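PDB 6EVG: multi-copper Oxidase CueO from Ochrobactrum, which probably acts as a laccase, oxidising phenolic compounds at copper sites, and is active on lignin model compounds and lignosulfonate. Local coordinates for residues His93-Pro98 / Met150-Gly155; Gly155-Arg160 / Gly250-Asn255; Pro242-Ala247 / Lys313-Leu318; Glu268-Leu273 / Ala455-Trp460. All blocks are in the same frame, centred on the assembly; numbering follows the deposited sequence.

Interaction 1: His93-Pro98 / Met150-Gly155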
loop_
_atom_site.group_PDB
_atom_site.type_symbol
_atom_site.label_atom_id
_atom_site.label_comp_id
_atom_site.label_asym_id
_atom_site.label_seq_id
_atom_site.Cartn_x
_atom_site.Cartn_y
_atom_site.Cartn_z
ATOM N N HIS A 93 -3.517 -0.353 -7.268
ATOM C CA HIS A 93 -3.946 -0.194 -5.854
ATOM C C HIS A 93 -4.126 1.291 -5.541
ATOM O O HIS A 93 -3.168 1.997 -5.261
ATOM C CB HIS A 93 -2.905 -0.882 -4.995
ATOM C CG HIS A 93 -3.279 -1.073 -3.558
ATOM N ND1 HIS A 93 -2.861 -2.211 -2.876
ATOM C CD2 HIS A 93 -3.918 -0.247 -2.698
ATOM C CE1 HIS A 93 -3.247 -2.064 -1.614
ATOM N NE2 HIS A 93 -3.879 -0.895 -1.468
ATOM N N GLY A 94 -5.386 1.729 -5.611
ATOM C CA GLY A 94 -5.763 3.109 -5.458
ATOM C C GLY A 94 -6.232 3.818 -6.689
ATOM O O GLY A 94 -6.824 4.887 -6.630
ATOM N N LEU A 95 -5.996 3.210 -7.861
ATOM C CA LEU A 95 -6.484 3.793 -9.104
ATOM C C LEU A 95 -7.948 3.478 -9.283
ATOM O O LEU A 95 -8.418 2.402 -8.871
ATOM C CB LEU A 95 -5.661 3.238 -10.300
ATOM C CG LEU A 95 -5.633 4.074 -11.549
ATOM C CD1 LEU A 95 -4.867 5.402 -11.270
ATOM C CD2 LEU A 95 -4.993 3.327 -12.690
ATOM N N PHE A 96 -8.707 4.429 -9.847
ATOM C CA PHE A 96 -10.154 4.185 -10.070
ATOM C C PHE A 96 -10.342 3.694 -11.506
ATOM O O PHE A 96 -10.251 4.469 -12.468
ATOM C CB PHE A 96 -10.983 5.425 -9.868
ATOM C CG PHE A 96 -11.187 5.900 -8.442
ATOM C CD1 PHE A 96 -10.354 5.566 -7.388
ATOM C CD2 PHE A 96 -12.219 6.784 -8.187
ATOM C CE1 PHE A 96 -10.585 6.081 -6.100
ATOM C CE2 PHE A 96 -12.431 7.289 -6.907
ATOM C CZ PHE A 96 -11.618 6.923 -5.884
ATOM N N VAL A 97 -10.631 2.392 -11.618
ATOM C CA VAL A 97 -10.903 1.746 -12.916
ATOM C C VAL A 97 -12.007 0.720 -12.740
ATOM O O VAL A 97 -12.126 0.103 -11.681
ATOM C CB VAL A 97 -9.646 1.068 -13.522
ATOM C CG1 VAL A 97 -8.617 2.083 -13.959
ATOM C CG2 VAL A 97 -9.050 0.000 -12.608
ATOM N N PRO A 98 -12.726 0.438 -13.821
ATOM C CA PRO A 98 -13.566 -0.764 -13.815
ATOM C C PRO A 98 -12.693 -2.006 -13.750
ATOM O O PRO A 98 -11.530 -1.977 -14.141
ATOM C CB PRO A 98 -14.339 -0.706 -15.136
ATOM C CG PRO A 98 -13.527 0.157 -15.991
ATOM C CD PRO A 98 -12.737 1.109 -15.115
ATOM N N MET A 150 2.327 5.227 -8.018
ATOM C CA MET A 150 1.464 5.882 -9.003
ATOM C C MET A 150 0.771 7.076 -8.423
ATOM O O MET A 150 -0.156 6.886 -7.619
ATOM C CB MET A 150 0.460 4.847 -9.565
ATOM C CG MET A 150 -0.412 5.403 -10.667
ATOM S SD MET A 150 -1.367 4.113 -11.538
ATOM C CE MET A 150 -0.144 3.385 -12.586
ATOM N N VAL A 151 1.220 8.271 -8.758
ATOM C CA VAL A 151 0.609 9.501 -8.310
ATOM C C VAL A 151 -0.394 9.996 -9.334
ATOM O O VAL A 151 -0.068 10.079 -10.527
ATOM C CB VAL A 151 1.697 10.576 -8.039
ATOM C CG1 VAL A 151 1.063 11.947 -7.845
ATOM C CG2 VAL A 151 2.545 10.183 -6.852
ATOM N N VAL A 152 -1.608 10.318 -8.876
ATOM C CA VAL A 152 -2.566 11.074 -9.669
ATOM C C VAL A 152 -2.502 12.513 -9.171
ATOM O O VAL A 152 -2.698 12.754 -7.979
ATOM C CB VAL A 152 -4.005 10.527 -9.550
ATOM C CG1 VAL A 152 -4.979 11.453 -10.259
ATOM C CG2 VAL A 152 -4.061 9.122 -10.150
ATOM N N THR A 153 -2.243 13.446 -10.053
ATOM C CA THR A 153 -2.181 14.877 -9.753
ATOM C C THR A 153 -3.235 15.624 -10.527
ATOM O O THR A 153 -3.512 15.295 -11.670
ATOM C CB THR A 153 -0.805 15.447 -9.990
ATOM O OG1 THR A 153 -0.818 16.808 -9.528
ATOM C CG2 THR A 153 -0.349 15.336 -11.404
ATOM N N ASP A 154 -3.710 16.711 -9.928
ATOM C CA ASP A 154 -4.599 17.622 -10.608
ATOM C C ASP A 154 -3.968 18.977 -10.850
ATOM O O ASP A 154 -4.652 19.881 -11.292
ATOM C CB ASP A 154 -5.946 17.815 -9.852
ATOM C CG ASP A 154 -5.789 18.382 -8.457
ATOM O OD1 ASP A 154 -4.666 18.832 -8.126
ATOM O OD2 ASP A 154 -6.828 18.396 -7.698
ATOM N N GLY A 155 -2.649 19.067 -10.616
ATOM C CA GLY A 155 -1.889 20.249 -10.900
ATOM C C GLY A 155 -2.058 21.384 -9.892
ATOM O O GLY A 155 -1.500 22.442 -10.110
#
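Leu95 and Met150 meet through the forked end of the one and the sulfur of the other, a small example of how an irregular loop is fastened to a regular sheet. Leu95 leaves its backbone alongside strand 148-153, but its fork swings closer, because CG lies opposite the backbone N (chi1 -157°). Both branches face the sulfur: Leu95 CD1 is 3.7 Å from Met150 SD, and Leu95 CD2 follows at 3.9 Å from the same sulfur. Met150 reaches out on an almost straight chain and bends only at its last torsion (chi3 -77°), so that the sulfur, rather than CE, is presented to the leucine. The two side chains run at roughly a right angle. Two residues further along the strand, Val152 offers a single branch, its CG2 standing 4.0 Å from Leu95 CD1. This methyl of Leu95 is therefore shared between the sulfur and the valine. All three side chains are buried, and Ile121 packs on both Leu95 and Val152. Gln123 bonds to Gly94 O and Phe96 N, holding the backbone on both flanks of the leucine. Two residues before the leucine, His93 stacks on His437 and bonds to His131. The loop starts at the glycine of a His-X-His-Gly sequence which, as in other multicopper oxidases, probably serves the trinuclear copper site, and Leu95 anchors it in the core of a cupredoxin domain.

Interaction 2: Gly155-Arg160 / Gly250-Asn255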
loop_
_atom_site.group_PDB
_atom_site.type_symbol
_atom_site.label_atom_id
_atom_site.label_comp_id
_atom_site.label_asym_id
_atom_site.label_seq_id
_atom_site.Cartn_x
_atom_site.Cartn_y
_atom_site.Cartn_z
ATOM N N GLY A 155 -2.649 19.067 -10.616
ATOM C CA GLY A 155 -1.889 20.249 -10.900
ATOM C C GLY A 155 -2.058 21.384 -9.892
ATOM O O GLY A 155 -1.500 22.442 -10.110
ATOM N N LYS A 156 -2.800 21.169 -8.817
ATOM C CA LYS A 156 -3.151 22.261 -7.871
ATOM C C LYS A 156 -2.334 22.227 -6.556
ATOM O O LYS A 156 -2.662 22.940 -5.589
ATOM C CB LYS A 156 -4.649 22.244 -7.591
ATOM C CG LYS A 156 -5.543 22.515 -8.812
ATOM C CD LYS A 156 -6.997 22.436 -8.295
ATOM C CE LYS A 156 -8.118 22.648 -9.252
ATOM N NZ LYS A 156 -9.368 22.670 -8.409
ATOM N N ASP A 157 -1.259 21.426 -6.488
ATOM C CA ASP A 157 -0.518 21.343 -5.230
ATOM C C ASP A 157 0.102 22.660 -4.799
ATOM O O ASP A 157 0.185 22.939 -3.598
ATOM C CB ASP A 157 0.480 20.223 -5.213
ATOM C CG ASP A 157 -0.174 18.848 -5.119
ATOM O OD1 ASP A 157 -1.400 18.701 -5.087
ATOM O OD2 ASP A 157 0.610 17.839 -5.059
ATOM N N ALA A 158 0.558 23.443 -5.754
ATOM C CA ALA A 158 1.124 24.773 -5.398
ATOM C C ALA A 158 0.064 25.641 -4.730
ATOM O O ALA A 158 0.380 26.309 -3.718
ATOM C CB ALA A 158 1.722 25.469 -6.607
ATOM N N GLU A 159 -1.150 25.631 -5.258
ATOM C CA GLU A 159 -2.244 26.397 -4.670
ATOM C C GLU A 159 -2.600 25.870 -3.266
ATOM O O GLU A 159 -3.015 26.641 -2.408
ATOM C CB GLU A 159 -3.486 26.351 -5.567
ATOM C CG GLU A 159 -4.620 27.219 -5.074
ATOM C CD GLU A 159 -5.880 27.108 -5.913
ATOM O OE1 GLU A 159 -5.812 26.623 -7.073
ATOM O OE2 GLU A 159 -6.942 27.523 -5.400
ATOM N N ARG A 160 -2.402 24.574 -3.037
ATOM C CA ARG A 160 -2.618 23.985 -1.721
ATOM C C ARG A 160 -1.516 24.353 -0.712
ATOM O O ARG A 160 -1.644 24.056 0.464
ATOM C CB ARG A 160 -2.703 22.446 -1.822
ATOM C CG ARG A 160 -3.929 21.934 -2.600
ATOM C CD ARG A 160 -3.916 20.420 -2.689
ATOM N NE ARG A 160 -5.133 19.967 -3.361
ATOM C CZ ARG A 160 -5.220 19.604 -4.622
ATOM N NH1 ARG A 160 -4.163 19.439 -5.379
ATOM N NH2 ARG A 160 -6.429 19.378 -5.123
ATOM N N GLY A 250 -6.762 7.651 -0.354
ATOM C CA GLY A 250 -7.688 8.246 -1.259
ATOM C C GLY A 250 -7.596 9.739 -1.397
ATOM O O GLY A 250 -8.497 10.343 -2.019
ATOM N N GLY A 251 -6.561 10.342 -0.825
ATOM C CA GLY A 251 -6.297 11.750 -1.032
ATOM C C GLY A 251 -6.363 12.607 0.220
ATOM O O GLY A 251 -6.192 12.121 1.357
ATOM N N PHE A 252 -6.503 13.889 -0.017
ATOM C CA PHE A 252 -6.297 14.895 1.038
ATOM C C PHE A 252 -7.381 14.836 2.071
ATOM O O PHE A 252 -8.556 14.520 1.817
ATOM C CB PHE A 252 -6.183 16.281 0.418
ATOM C CG PHE A 252 -5.039 16.450 -0.505
ATOM C CD1 PHE A 252 -3.724 16.250 -0.070
ATOM C CD2 PHE A 252 -5.230 16.733 -1.888
ATOM C CE1 PHE A 252 -2.665 16.375 -0.916
ATOM C CE2 PHE A 252 -4.126 16.844 -2.729
ATOM C CZ PHE A 252 -2.852 16.664 -2.255
ATOM N N ILE A 253 -6.977 15.264 3.278
ATOM C CA ILE A 253 -7.940 15.540 4.369
ATOM C C ILE A 253 -8.094 17.029 4.521
ATOM O O ILE A 253 -7.146 17.790 4.351
ATOM C CB ILE A 253 -7.628 14.875 5.656
ATOM C CG1 ILE A 253 -6.241 15.191 6.117
ATOM C CG2 ILE A 253 -7.924 13.392 5.580
ATOM C CD1 ILE A 253 -5.991 14.865 7.608
ATOM N N GLY A 254 -9.326 17.415 4.831
ATOM C CA GLY A 254 -9.630 18.831 4.924
ATOM C C GLY A 254 -8.870 19.589 5.995
ATOM O O GLY A 254 -8.464 20.715 5.766
ATOM N N ASN A 255 -8.655 18.913 7.131
ATOM C CA ASN A 255 -7.962 19.510 8.292
ATOM C C ASN A 255 -6.743 18.677 8.655
ATOM O O ASN A 255 -6.814 17.836 9.525
ATOM C CB ASN A 255 -8.963 19.627 9.446
ATOM C CG ASN A 255 -10.266 20.329 9.005
ATOM O OD1 ASN A 255 -10.240 21.382 8.388
ATOM N ND2 ASN A 255 -11.381 19.746 9.315
#
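Phe252 meets Arg160 with one corner of its ring, the point on which segment 250-255 touches the loop 155-160. The segment begins at Gly250, whose backbone is bonded to Trp460, and passes through Gly251 at backbone angles that would press any side chain against the preceding carbonyl. Phe252 then points at the loop. Its CE2 sits 3.2 Å above one face of the Arg160 guanidinium, displaced toward the rim, with Arg160 NE the nearest atom at 3.3 Å. The two planes are inclined by 29°, and the aliphatic stem joins in, Arg160 CD lying 3.6 Å from Phe252 CE2. Beside it, Asp157 OD1 approaches Phe252 CZ at 3.8 Å, its carboxylate turned steeply to the ring. The same oxygen accepts a hydrogen bond from Arg160 NH1 (2.9 Å, bent to 138°) as part of a salt bridge, while Asp157 OD2 pairs with Arg221. With Asp319 at NE and Asp154 at NH2, three carboxylates fix the rotation of the guanidinium over the phenylalanine. A leucine in place of Arg160 would probably leave these acidic groups without their common cation and strip the polar cover from Phe252. Beyond the ring, Ile253 bonds to Val246, and at the corner made by Gly254 and Asn255 the glycine bonds to Leu318. Strand 251-259 is thereby held along strand 243-248, at the margin of its sheet, while the loop linking strands 148-153 and 170-178 lies against Phe252.

Interaction 3: Pro242-Ala247 / Lys313-Leu318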
loop_
_atom_site.group_PDB
_atom_site.type_symbol
_atom_site.label_atom_id
_atom_site.label_comp_id
_atom_site.label_asym_id
_atom_site.label_seq_id
_atom_site.Cartn_x
_atom_site.Cartn_y
_atom_site.Cartn_z
ATOM N N PRO A 242 6.737 16.982 14.771
ATOM C CA PRO A 242 5.450 16.521 14.250
ATOM C C PRO A 242 5.526 16.102 12.783
ATOM O O PRO A 242 6.261 16.697 11.975
ATOM C CB PRO A 242 4.537 17.754 14.412
ATOM C CG PRO A 242 5.378 18.835 14.732
ATOM C CD PRO A 242 6.677 18.384 15.221
ATOM N N LEU A 243 4.730 15.104 12.476
ATOM C CA LEU A 243 4.429 14.662 11.124
ATOM C C LEU A 243 3.059 15.217 10.787
ATOM O O LEU A 243 2.057 14.748 11.376
ATOM C CB LEU A 243 4.499 13.163 10.970
ATOM C CG LEU A 243 5.728 12.422 11.570
ATOM C CD1 LEU A 243 5.488 10.930 11.439
ATOM C CD2 LEU A 243 7.049 12.990 11.219
ATOM N N LEU A 244 2.972 16.203 9.901
ATOM C CA LEU A 244 1.688 16.791 9.576
ATOM C C LEU A 244 1.028 15.937 8.471
ATOM O O LEU A 244 1.459 15.978 7.324
ATOM C CB LEU A 244 1.822 18.242 9.132
ATOM C CG LEU A 244 0.491 18.917 8.737
ATOM C CD1 LEU A 244 -0.428 19.061 9.946
ATOM C CD2 LEU A 244 0.780 20.253 8.132
ATOM N N VAL A 245 0.016 15.158 8.849
ATOM C CA VAL A 245 -0.594 14.256 7.860
ATOM C C VAL A 245 -1.567 15.043 7.007
ATOM O O VAL A 245 -2.531 15.632 7.529
ATOM C CB VAL A 245 -1.302 13.074 8.541
ATOM C CG1 VAL A 245 -1.801 12.148 7.416
ATOM C CG2 VAL A 245 -0.398 12.325 9.480
ATOM N N VAL A 246 -1.316 15.076 5.695
ATOM C CA VAL A 246 -2.154 15.794 4.772
ATOM C C VAL A 246 -3.007 14.874 3.880
ATOM O O VAL A 246 -3.960 15.396 3.273
ATOM C CB VAL A 246 -1.356 16.768 3.883
ATOM C CG1 VAL A 246 -0.705 17.850 4.737
ATOM C CG2 VAL A 246 -0.322 16.090 2.982
ATOM N N ALA A 247 -2.694 13.600 3.806
ATOM C CA ALA A 247 -3.455 12.693 2.918
ATOM C C ALA A 247 -3.211 11.282 3.362
ATOM O O ALA A 247 -2.191 10.926 3.927
ATOM C CB ALA A 247 -2.988 12.843 1.473
ATOM N N LYS A 313 5.857 27.664 5.062
ATOM C CA LYS A 313 4.706 27.697 5.919
ATOM C C LYS A 313 3.923 26.389 5.778
ATOM O O LYS A 313 3.897 25.835 4.717
ATOM C CB LYS A 313 3.768 28.865 5.524
ATOM C CG LYS A 313 4.440 30.249 5.649
ATOM C CD LYS A 313 4.970 30.505 7.069
ATOM C CE LYS A 313 5.302 31.980 7.317
ATOM N NZ LYS A 313 6.473 32.141 8.232
ATOM N N ARG A 314 3.226 25.975 6.839
ATOM C CA ARG A 314 2.382 24.763 6.835
ATOM C C ARG A 314 1.023 25.127 6.384
ATOM O O ARG A 314 0.455 26.130 6.865
ATOM C CB ARG A 314 2.305 24.139 8.301
ATOM C CG ARG A 314 3.658 23.819 8.920
ATOM C CD ARG A 314 3.655 23.219 10.300
ATOM N NE ARG A 314 2.763 24.000 11.164
ATOM C CZ ARG A 314 3.049 25.197 11.691
ATOM N NH1 ARG A 314 4.279 25.676 11.633
ATOM N NH2 ARG A 314 2.081 25.905 12.301
ATOM N N PRO A 315 0.406 24.284 5.551
ATOM C CA PRO A 315 -0.994 24.430 5.283
ATOM C C PRO A 315 -1.876 23.934 6.460
ATOM O O PRO A 315 -1.564 22.904 7.056
ATOM C CB PRO A 315 -1.190 23.522 4.061
ATOM C CG PRO A 315 -0.205 22.439 4.229
ATOM C CD PRO A 315 0.976 23.108 4.855
ATOM N N ASP A 316 -2.937 24.699 6.728
ATOM C CA ASP A 316 -3.928 24.302 7.738
ATOM C C ASP A 316 -5.178 23.704 7.192
ATOM O O ASP A 316 -5.834 22.959 7.907
ATOM C CB ASP A 316 -4.312 25.517 8.574
ATOM C CG ASP A 316 -3.181 26.026 9.459
ATOM O OD1 ASP A 316 -2.291 25.236 9.876
ATOM O OD2 ASP A 316 -3.260 27.238 9.725
ATOM N N ARG A 317 -5.520 24.027 5.952
ATOM C CA ARG A 317 -6.759 23.536 5.370
ATOM C C ARG A 317 -6.513 23.086 3.914
ATOM O O ARG A 317 -5.788 23.723 3.218
ATOM C CB ARG A 317 -7.875 24.610 5.399
ATOM C CG ARG A 317 -9.251 24.042 5.057
ATOM C CD ARG A 317 -10.396 24.945 5.461
ATOM N NE ARG A 317 -10.313 26.157 4.731
ATOM C CZ ARG A 317 -11.221 26.498 3.846
ATOM N NH1 ARG A 317 -12.212 25.669 3.579
ATOM N NH2 ARG A 317 -11.123 27.645 3.236
ATOM N N LEU A 318 -7.098 21.946 3.552
ATOM C CA LEU A 318 -7.032 21.420 2.203
ATOM C C LEU A 318 -8.439 21.082 1.725
ATOM O O LEU A 318 -9.402 21.098 2.507
ATOM C CB LEU A 318 -6.116 20.196 2.162
ATOM C CG LEU A 318 -4.650 20.451 2.503
ATOM C CD1 LEU A 318 -3.926 19.141 2.634
ATOM C CD2 LEU A 318 -3.971 21.364 1.486
#
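Leu244 meets Pro315 and Val246 meets Leu318: alternate residues of one strand that both face segment 313-318 show how a strand can seat a loop that has no regular structure of its own. Leu244 stretches toward the loop with CG opposite its backbone N (chi1 179°), which puts CD2 foremost. Leu244 CD2 lies 3.7 Å from Pro315 O, a van der Waals approach to the carbonyl, and 4.4 Å from Pro315 CD in the ring. Leu244 CD2 also touches Arg314 CB, at 4.2 Å. Strand 243-248 runs between strands 269-275 and 251-259, and a classic beta bulge interrupts its pairing with the former: Val246 and Ala247 both face Glu271. At this bulge Val246 presents its branch point to the loop, Val246 CB standing 3.7 Å from Leu318 CD1, while CG1 of the valine is slightly more distant from that methyl at 4.1 Å. Leu318 supplies just this one methyl, Leu318 CD1 resting also 3.8 Å from Val246 O, and the two side chains pass at a slant. Its CG lies opposite the carbonyl carbon (chi1 -64°), and the chain then continues straight on to CD1, carrying the methyl to the valine. The flanks of the loop are packed as well: Leu318 touches Pro256 and Arg160, whereas Pro315 rests on Leu273 and Leu162. Arg314, on the exposed edge, contributes only its first side-chain carbon, and its chain bends at chi3 (-48°) further out.

Interaction 4: Glu268-Leu273 / Ala455-Trp460. With EDO (1,2-ethanediol), chain D.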
loop_
_atom_site.group_PDB
_atom_site.type_symbol
_atom_site.label_atom_id
_atom_site.label_comp_id
_atom_site.label_asym_id
_atom_site.label_seq_id
_atom_site.Cartn_x
_atom_site.Cartn_y
_atom_site.Cartn_z
ATOM N N GLU A 268 -1.261 0.597 3.050
ATOM C CA GLU A 268 -1.636 1.964 3.340
ATOM C C GLU A 268 -0.579 2.937 2.870
ATOM O O GLU A 268 0.617 2.645 2.846
ATOM C CB GLU A 268 -1.854 2.179 4.852
ATOM C CG GLU A 268 -3.032 1.455 5.469
ATOM C CD GLU A 268 -3.253 1.994 6.896
ATOM O OE1 GLU A 268 -2.558 1.499 7.813
ATOM O OE2 GLU A 268 -4.096 2.917 7.037
ATOM N N ARG A 269 -1.103 4.141 2.582
ATOM C CA ARG A 269 -0.244 5.283 2.253
ATOM C C ARG A 269 -0.628 6.460 3.118
ATOM O O ARG A 269 -1.808 6.718 3.349
ATOM C CB ARG A 269 -0.368 5.729 0.771
ATOM C CG ARG A 269 0.169 4.732 -0.253
ATOM C CD ARG A 269 -0.808 3.630 -0.631
ATOM N NE ARG A 269 -1.907 4.158 -1.419
ATOM C CZ ARG A 269 -3.104 3.599 -1.507
ATOM N NH1 ARG A 269 -3.412 2.492 -0.814
ATOM N NH2 ARG A 269 -4.022 4.139 -2.316
ATOM N N TYR A 270 0.381 7.248 3.527
ATOM C CA TYR A 270 0.138 8.545 4.142
ATOM C C TYR A 270 1.150 9.537 3.550
ATOM O O TYR A 270 2.344 9.231 3.435
ATOM C CB TYR A 270 0.321 8.512 5.657
ATOM C CG TYR A 270 -0.770 7.727 6.361
ATOM C CD1 TYR A 270 -1.967 8.330 6.694
ATOM C CD2 TYR A 270 -0.631 6.382 6.634
ATOM C CE1 TYR A 270 -2.979 7.603 7.332
ATOM C CE2 TYR A 270 -1.624 5.654 7.271
ATOM C CZ TYR A 270 -2.789 6.280 7.596
ATOM O OH TYR A 270 -3.848 5.562 8.188
ATOM N N GLU A 271 0.650 10.734 3.246
ATOM C CA GLU A 271 1.545 11.851 2.865
ATOM C C GLU A 271 1.648 12.784 4.071
ATOM O O GLU A 271 0.605 13.179 4.641
ATOM C CB GLU A 271 1.015 12.601 1.666
ATOM C CG GLU A 271 0.761 11.752 0.424
ATOM C CD GLU A 271 0.357 12.544 -0.780
ATOM O OE1 GLU A 271 0.968 13.579 -1.056
ATOM O OE2 GLU A 271 -0.618 12.154 -1.432
ATOM N N VAL A 272 2.884 13.074 4.465
ATOM C CA VAL A 272 3.129 13.900 5.646
ATOM C C VAL A 272 4.074 15.018 5.293
ATOM O O VAL A 272 4.926 14.927 4.407
ATOM C CB VAL A 272 3.690 13.063 6.782
ATOM C CG1 VAL A 272 2.740 11.934 7.148
ATOM C CG2 VAL A 272 5.096 12.592 6.559
ATOM N N LEU A 273 3.916 16.136 6.006
ATOM C CA LEU A 273 4.870 17.254 5.904
ATOM C C LEU A 273 5.677 17.307 7.185
ATOM O O LEU A 273 5.123 17.277 8.279
ATOM C CB LEU A 273 4.134 18.573 5.686
ATOM C CG LEU A 273 3.198 18.682 4.520
ATOM C CD1 LEU A 273 2.635 20.058 4.328
ATOM C CD2 LEU A 273 3.689 18.177 3.244
ATOM N N ALA A 455 -8.361 12.456 12.811
ATOM C CA ALA A 455 -8.473 13.166 11.554
ATOM C C ALA A 455 -7.617 12.550 10.425
ATOM O O ALA A 455 -8.071 12.422 9.287
ATOM C CB ALA A 455 -8.116 14.651 11.703
ATOM N N HIS A 456 -6.389 12.153 10.756
ATOM C CA HIS A 456 -5.500 11.624 9.734
ATOM C C HIS A 456 -6.018 10.322 9.085
ATOM O O HIS A 456 -5.539 9.966 7.980
ATOM C CB HIS A 456 -4.067 11.480 10.212
ATOM C CG HIS A 456 -3.773 10.357 11.160
ATOM N ND1 HIS A 456 -4.039 10.413 12.515
ATOM C CD2 HIS A 456 -3.107 9.189 10.992
ATOM C CE1 HIS A 456 -3.549 9.338 13.118
ATOM N NE2 HIS A 456 -2.993 8.549 12.216
ATOM N N GLN A 457 -6.926 9.605 9.784
ATOM C CA GLN A 457 -7.473 8.361 9.270
ATOM C C GLN A 457 -8.918 8.524 8.810
ATOM O O GLN A 457 -9.585 7.504 8.592
ATOM C CB GLN A 457 -7.394 7.305 10.345
ATOM C CG GLN A 457 -5.960 6.978 10.764
ATOM C CD GLN A 457 -5.829 6.082 11.992
ATOM O OE1 GLN A 457 -6.815 5.722 12.620
ATOM N NE2 GLN A 457 -4.597 5.643 12.277
ATOM N N SER A 458 -9.392 9.750 8.648
ATOM C CA SER A 458 -10.822 10.018 8.440
ATOM C C SER A 458 -11.223 10.282 7.005
ATOM O O SER A 458 -12.424 10.388 6.730
ATOM C CB SER A 458 -11.274 11.193 9.303
ATOM O OG SER A 458 -10.694 12.420 8.819
ATOM N N GLY A 459 -10.251 10.431 6.105
ATOM C CA GLY A 459 -10.564 10.747 4.711
ATOM C C GLY A 459 -10.935 9.498 3.888
ATOM O O GLY A 459 -11.299 8.468 4.434
ATOM N N TRP A 460 -10.833 9.629 2.576
ATOM C CA TRP A 460 -11.059 8.429 1.736
ATOM C C TRP A 460 -9.930 7.456 1.871
ATOM O O TRP A 460 -8.734 7.877 1.762
ATOM C CB TRP A 460 -11.257 8.840 0.272
ATOM C CG TRP A 460 -12.581 9.402 -0.021
ATOM C CD1 TRP A 460 -12.925 10.679 -0.365
ATOM C CD2 TRP A 460 -13.843 8.676 0.026
ATOM N NE1 TRP A 460 -14.273 10.805 -0.524
ATOM C CE2 TRP A 460 -14.872 9.576 -0.323
ATOM C CE3 TRP A 460 -14.160 7.346 0.260
ATOM C CZ2 TRP A 460 -16.200 9.166 -0.425
ATOM C CZ3 TRP A 460 -15.502 6.956 0.138
ATOM C CH2 TRP A 460 -16.473 7.833 -0.217
HETATM C C1 EDO D . -6.257 3.193 10.018
HETATM O O1 EDO D . -5.785 2.198 9.113
HETATM C C2 EDO D . -7.139 2.549 11.061
HETATM O O2 EDO D . -6.422 1.652 11.924
#
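Tyr270 turns the edge of its ring to His456, which answers with its backbone as well as its imidazole. His456 O lies close to the plane of the phenol, 3.5 Å from Tyr270 CE1, and His456 CD2 is 4.0 Å from the same carbon. The two rings are oblique, their planes 55° apart. The imidazole is put there by a first torsion that sets CG between backbone N and carbonyl carbon (chi1 74°), and ND1 is held by Glu257. Gln457 comes to the phenol end, its CG 3.6 Å from Tyr270 OH, and the same methylene lies over one face of the His456 ring. Its amide carbon CD flanks C1 of an ethanediol molecule, probably from the crystallisation liquor, at 3.5 Å. The diol's O1 donates a 2.8 Å hydrogen bond to Glu268 OE2, an oxygen that also pairs with Lys461. An alanine at Gln457 would probably open a gap beside the tyrosine hydroxyl and leave the imidazole face without its methylene cover. Within the loop, Ser458 N and OG both bond to Ala455 O. Here the loop before strand 463-466 packs on strand 269-275, joining what are, from the family's three-domain plan, the second and third cupredoxin-like domains.

From the N terminus, interaction 1 closes a loop of 51 residues within the first cupredoxin domain. Interaction 2 takes over at the shared Gly155, where the salt bridge of Asp154 with Arg160 joins the two, and ties the loop after strand 148-153 to strand 251-259. Interaction 3 opens at 242-247, before interaction 2 has closed, so the two cross; interaction 4 crosses interaction 3 in the same way, and none nests inside another. Strands 251-259, 243-248 and 269-275, neighbours in one sheet, link interactions 2, 3 and 4 through their backbones. Interaction 4 brings in the late segment 455-460, and Arg269 packs back against His93 and Gly94 of interaction 1.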